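Local coordinates for protein alanine glyoxylate transaminase (Thermococcus litoralis, PDB 2ZC0) that probably transfers the amino group of alanine to glyoxylate as a pyridoxal-phosphate-dependent aminotransferase that works as a homodimer, at residues P73-A85 and E95-G107. Numbering follows the deposited sequence.
With PMP (4'-deoxy-4'-aminopyridoxal-5'-phosphate), chain F.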
loop_
_atom_site.group_PDB
_atom_site.type_symbol
_atom_site.label_atom_id
_atom_site.label_comp_id
_atom_site.label_asym_id
_atom_site.label_seq_id
_atom_site.Cartn_x
_atom_site.Cartn_y
_atom_site.Cartn_z
ATOM N N PRO A 73 23.420 11.241 17.153
ATOM C CA PRO A 73 22.816 11.557 15.857
ATOM C C PRO A 73 22.204 10.264 15.288
ATOM O O PRO A 73 22.708 9.165 15.542
ATOM C CB PRO A 73 24.004 12.048 15.032
ATOM C CG PRO A 73 24.857 12.740 16.068
ATOM C CD PRO A 73 24.772 11.819 17.279
ATOM N N ALA A 74 21.121 10.399 14.529
ATOM C CA ALA A 74 20.439 9.244 13.947
ATOM C C ALA A 74 21.398 8.240 13.303
ATOM O O ALA A 74 21.204 7.034 13.414
ATOM C CB ALA A 74 19.396 9.707 12.926
ATOM N N ASN A 75 22.429 8.730 12.628
ATOM C CA ASN A 75 23.379 7.831 11.984
ATOM C C ASN A 75 24.484 7.299 12.898
ATOM O O ASN A 75 25.333 6.544 12.447
ATOM C CB ASN A 75 24.022 8.505 10.773
ATOM C CG ASN A 75 24.579 9.871 11.093
ATOM O OD1 ASN A 75 25.256 10.476 10.270
ATOM N ND2 ASN A 75 24.293 10.369 12.286
ATOM N N GLY A 76 24.472 7.680 14.171
ATOM C CA GLY A 76 25.497 7.202 15.081
ATOM C C GLY A 76 26.599 8.220 15.316
ATOM O O GLY A 76 26.902 9.010 14.427
ATOM N N ILE A 77 27.203 8.209 16.503
ATOM C CA ILE A 77 28.262 9.162 16.803
ATOM C C ILE A 77 29.353 9.101 15.739
ATOM O O ILE A 77 29.724 8.020 15.274
ATOM C CB ILE A 77 28.893 8.912 18.197
ATOM C CG1 ILE A 77 29.309 7.450 18.333
ATOM C CG2 ILE A 77 27.903 9.288 19.303
ATOM C CD1 ILE A 77 29.869 7.120 19.708
ATOM N N PRO A 78 29.885 10.270 15.340
ATOM C CA PRO A 78 30.938 10.371 14.320
ATOM C C PRO A 78 32.181 9.510 14.578
ATOM O O PRO A 78 32.741 8.935 13.644
ATOM C CB PRO A 78 31.266 11.865 14.305
ATOM C CG PRO A 78 29.981 12.511 14.757
ATOM C CD PRO A 78 29.520 11.602 15.863
ATOM N N GLU A 79 32.620 9.427 15.832
ATOM C CA GLU A 79 33.809 8.639 16.158
ATOM C C GLU A 79 33.637 7.170 15.755
ATOM O O GLU A 79 34.537 6.580 15.166
ATOM C CB GLU A 79 34.124 8.709 17.665
ATOM C CG GLU A 79 34.104 10.108 18.287
ATOM C CD GLU A 79 32.712 10.715 18.316
ATOM O OE1 GLU A 79 31.743 9.968 18.565
ATOM O OE2 GLU A 79 32.587 11.935 18.098
ATOM N N LEU A 80 32.480 6.593 16.077
ATOM C CA LEU A 80 32.186 5.196 15.753
ATOM C C LEU A 80 32.185 4.978 14.238
ATOM O O LEU A 80 32.749 4.007 13.738
ATOM C CB LEU A 80 30.819 4.789 16.318
ATOM C CG LEU A 80 30.695 3.387 16.933
ATOM C CD1 LEU A 80 29.240 3.064 17.185
ATOM C CD2 LEU A 80 31.315 2.349 16.021
ATOM N N ARG A 81 31.537 5.879 13.510
ATOM C CA ARG A 81 31.483 5.768 12.065
ATOM C C ARG A 81 32.900 5.792 11.484
ATOM O O ARG A 81 33.216 5.026 10.573
ATOM C CB ARG A 81 30.624 6.899 11.475
ATOM C CG ARG A 81 29.101 6.635 11.511
ATOM C CD ARG A 81 28.318 7.916 11.805
ATOM N NE ARG A 81 28.824 9.038 11.018
ATOM C CZ ARG A 81 28.654 10.315 11.337
ATOM N NH1 ARG A 81 29.153 11.257 10.554
ATOM N NH2 ARG A 81 27.998 10.652 12.438
ATOM N N GLU A 82 33.759 6.654 12.022
ATOM C CA GLU A 82 35.136 6.732 11.542
ATOM C C GLU A 82 35.902 5.454 11.892
ATOM O O GLU A 82 36.601 4.894 11.048
ATOM C CB GLU A 82 35.838 7.964 12.128
ATOM C CG GLU A 82 35.322 9.276 11.552
ATOM C CD GLU A 82 35.790 10.502 12.321
ATOM O OE1 GLU A 82 35.529 11.632 11.851
ATOM O OE2 GLU A 82 36.410 10.340 13.397
ATOM N N GLU A 83 35.760 4.977 13.123
ATOM C CA GLU A 83 36.449 3.755 13.522
ATOM C C GLU A 83 35.994 2.545 12.710
ATOM O O GLU A 83 36.813 1.706 12.341
ATOM C CB GLU A 83 36.260 3.490 15.017
ATOM C CG GLU A 83 37.215 4.291 15.889
ATOM C CD GLU A 83 38.669 3.875 15.696
ATOM O OE1 GLU A 83 39.557 4.755 15.791
ATOM O OE2 GLU A 83 38.926 2.668 15.460
ATOM N N LEU A 84 34.694 2.462 12.426
ATOM C CA LEU A 84 34.151 1.355 11.641
ATOM C C LEU A 84 34.675 1.399 10.221
ATOM O O LEU A 84 34.918 0.362 9.600
ATOM C CB LEU A 84 32.626 1.415 11.613
ATOM C CG LEU A 84 31.948 0.914 12.881
ATOM C CD1 LEU A 84 30.454 1.182 12.827
ATOM C CD2 LEU A 84 32.235 -0.589 13.016
ATOM N N ALA A 85 34.841 2.610 9.706
ATOM C CA ALA A 85 35.346 2.780 8.355
ATOM C C ALA A 85 36.771 2.224 8.270
ATOM O O ALA A 85 37.117 1.545 7.308
ATOM C CB ALA A 85 35.325 4.249 7.979
ATOM N N GLU A 95 36.855 -0.068 1.432
ATOM C CA GLU A 95 37.204 1.347 1.471
ATOM C C GLU A 95 35.874 2.102 1.411
ATOM O O GLU A 95 35.292 2.254 0.340
ATOM C CB GLU A 95 38.071 1.714 0.260
ATOM C CG GLU A 95 38.613 3.144 0.269
ATOM C CD GLU A 95 39.737 3.347 1.279
ATOM O OE1 GLU A 95 40.714 2.559 1.245
ATOM O OE2 GLU A 95 39.649 4.292 2.098
ATOM N N VAL A 96 35.387 2.553 2.561
ATOM C CA VAL A 96 34.118 3.277 2.618
ATOM C C VAL A 96 34.243 4.540 3.450
ATOM O O VAL A 96 34.982 4.576 4.425
ATOM C CB VAL A 96 33.003 2.417 3.269
ATOM C CG1 VAL A 96 33.340 2.155 4.727
ATOM C CG2 VAL A 96 31.668 3.130 3.181
ATOM N N SER A 97 33.502 5.573 3.075
ATOM C CA SER A 97 33.530 6.825 3.818
ATOM C C SER A 97 32.686 6.721 5.095
ATOM O O SER A 97 31.670 6.039 5.124
ATOM C CB SER A 97 32.992 7.966 2.955
ATOM O OG SER A 97 32.770 9.121 3.747
ATOM N N PRO A 98 33.106 7.398 6.170
ATOM C CA PRO A 98 32.352 7.355 7.428
ATOM C C PRO A 98 30.959 7.953 7.273
ATOM O O PRO A 98 30.058 7.679 8.071
ATOM C CB PRO A 98 33.223 8.174 8.379
ATOM C CG PRO A 98 34.608 7.935 7.859
ATOM C CD PRO A 98 34.402 8.071 6.358
ATOM N N GLU A 99 30.798 8.779 6.244
ATOM C CA GLU A 99 29.530 9.437 5.959
ATOM C C GLU A 99 28.489 8.484 5.375
ATOM O O GLU A 99 27.293 8.754 5.454
ATOM C CB GLU A 99 29.752 10.605 4.981
ATOM C CG GLU A 99 30.668 11.703 5.511
ATOM C CD GLU A 99 30.243 12.201 6.887
ATOM O OE1 GLU A 99 31.127 12.326 7.765
ATOM O OE2 GLU A 99 29.036 12.463 7.089
ATOM N N ASN A 100 28.940 7.373 4.795
ATOM C CA ASN A 100 28.026 6.404 4.195
ATOM C C ASN A 100 27.715 5.243 5.135
ATOM O O ASN A 100 27.221 4.196 4.712
ATOM C CB ASN A 100 28.612 5.882 2.884
ATOM C CG ASN A 100 28.680 6.953 1.803
ATOM O OD1 ASN A 100 27.795 7.061 0.963
ATOM N ND2 ASN A 100 29.732 7.749 1.825
ATOM N N ILE A 101 28.004 5.434 6.416
ATOM C CA ILE A 101 27.743 4.401 7.403
ATOM C C ILE A 101 26.630 4.874 8.323
ATOM O O ILE A 101 26.694 5.970 8.862
ATOM C CB ILE A 101 29.016 4.080 8.241
ATOM C CG1 ILE A 101 30.052 3.360 7.367
ATOM C CG2 ILE A 101 28.649 3.248 9.460
ATOM C CD1 ILE A 101 31.344 2.983 8.114
ATOM N N VAL A 102 25.596 4.053 8.466
ATOM C CA VAL A 102 24.463 4.368 9.329
ATOM C C VAL A 102 24.375 3.265 10.388
ATOM O O VAL A 102 24.138 2.102 10.052
ATOM C CB VAL A 102 23.123 4.404 8.531
ATOM C CG1 VAL A 102 21.974 4.796 9.453
ATOM C CG2 VAL A 102 23.235 5.377 7.366
ATOM N N ILE A 103 24.587 3.651 11.650
ATOM C CA ILE A 103 24.539 2.749 12.800
ATOM C C ILE A 103 23.083 2.465 13.127
ATOM O O ILE A 103 22.336 3.356 13.553
ATOM C CB ILE A 103 25.180 3.365 14.072
ATOM C CG1 ILE A 103 26.610 3.821 13.777
ATOM C CG2 ILE A 103 25.182 2.345 15.211
ATOM C CD1 ILE A 103 27.448 2.782 13.101
ATOM N N THR A 104 22.711 1.203 12.949
ATOM C CA THR A 104 21.359 0.733 13.156
ATOM C C THR A 104 21.273 -0.219 14.343
ATOM O O THR A 104 22.292 -0.575 14.949
ATOM C CB THR A 104 20.875 -0.001 11.891
ATOM O OG1 THR A 104 21.783 -1.067 11.591
ATOM C CG2 THR A 104 20.842 0.947 10.708
ATOM N N ILE A 105 20.047 -0.621 14.672
ATOM C CA ILE A 105 19.789 -1.546 15.772
ATOM C C ILE A 105 20.114 -2.945 15.257
ATOM O O ILE A 105 19.216 -3.733 14.955
ATOM C CB ILE A 105 18.291 -1.486 16.204
ATOM C CG1 ILE A 105 17.939 -0.074 16.681
ATOM C CG2 ILE A 105 18.019 -2.484 17.317
ATOM C CD1 ILE A 105 18.751 0.400 17.872
ATOM N N GLY A 106 21.405 -3.233 15.115
ATOM C CA GLY A 106 21.836 -4.535 14.620
ATOM C C GLY A 106 21.653 -4.703 13.120
ATOM O O GLY A 106 21.195 -3.790 12.438
ATOM N N GLY A 107 22.029 -5.867 12.598
ATOM C CA GLY A 107 21.862 -6.129 11.179
ATOM C C GLY A 107 20.379 -6.169 10.842
ATOM O O GLY A 107 19.989 -5.867 9.715
HETATM N N1 PMP F . 21.882 -11.338 9.263
HETATM C C2 PMP F . 22.024 -12.669 9.453
HETATM C C2A PMP F . 22.297 -13.518 8.210
HETATM C C3 PMP F . 21.931 -13.244 10.749
HETATM O O3 PMP F . 22.079 -14.616 10.905
HETATM C C4 PMP F . 21.670 -12.381 11.877
HETATM C C4A PMP F . 21.572 -13.012 13.279
HETATM N N4A PMP F . 20.263 -12.836 13.907
HETATM C C5 PMP F . 21.514 -10.872 11.601
HETATM C C6 PMP F . 21.629 -10.410 10.267
HETATM C C5A PMP F . 21.238 -9.843 12.713
HETATM O O4P PMP F . 22.115 -9.810 13.389
HETATM P P PMP F . 21.912 -8.655 14.581
HETATM O O1P PMP F . 23.042 -7.134 14.551
HETATM O O2P PMP F . 22.291 -9.572 16.214
HETATM O O3P PMP F . 20.216 -8.017 14.677
HETATM O O HOH W 1 22.510 5.618 15.644
#
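Val96 meets Ala85 of helix 78-91 through CG1, and its carbonyl O also faces the alanine methyl. Pro98 packs against the same helix, ring atom CG 3.8 Å from Ala85 CB and CB against the backbone carbonyl of Arg81, while Glu82 CG passes at a slant beside ring atoms CB and CG. The Pro98 carbonyl takes a weak hydrogen bond from Arg81 NE (3.5 Å). Glu99 CB points away from the helix, but a bend at chi2 (-52°) brings the carboxylate to a long salt bridge, OE1 to Arg81 NH1 3.6 Å, with carboxylate and guanidinium nearly perpendicular. Arg81 NH2 gives a nearly straight hydrogen bond to Gly76 O (2.8 Å), which lies in the guanidinium plane, and Asn75 OD1 sits over one face of the group. An alanine in place of Arg81 would probably leave Glu99 without this charge partner and Gly76 O without its bond from NH2. Ile101, in strand 101-104, the edge strand of the large mixed sheet of this aminotransferase fold of class I, sets CD1 against Leu84 CB (4.0 Å). Val102 rests CG1 near Asn75 and pairs by backbone with Ile258 of the adjacent antiparallel strand. Ile103 N donates to Asn75 O (3.1 Å), from above the carbonyl plane; its CG1, anti to the carbonyl carbon (chi1 -55°), packs on Gly76 CA, where even a CB would collide with it and the backbone angles themselves call for glycine. Ile103 CD1 presses on Leu84 CD1 at a tight 3.4 Å. A water links Ile103 O to Ala74 O, and beyond the strand Gly106 and Gly107 border the cofactor phosphate.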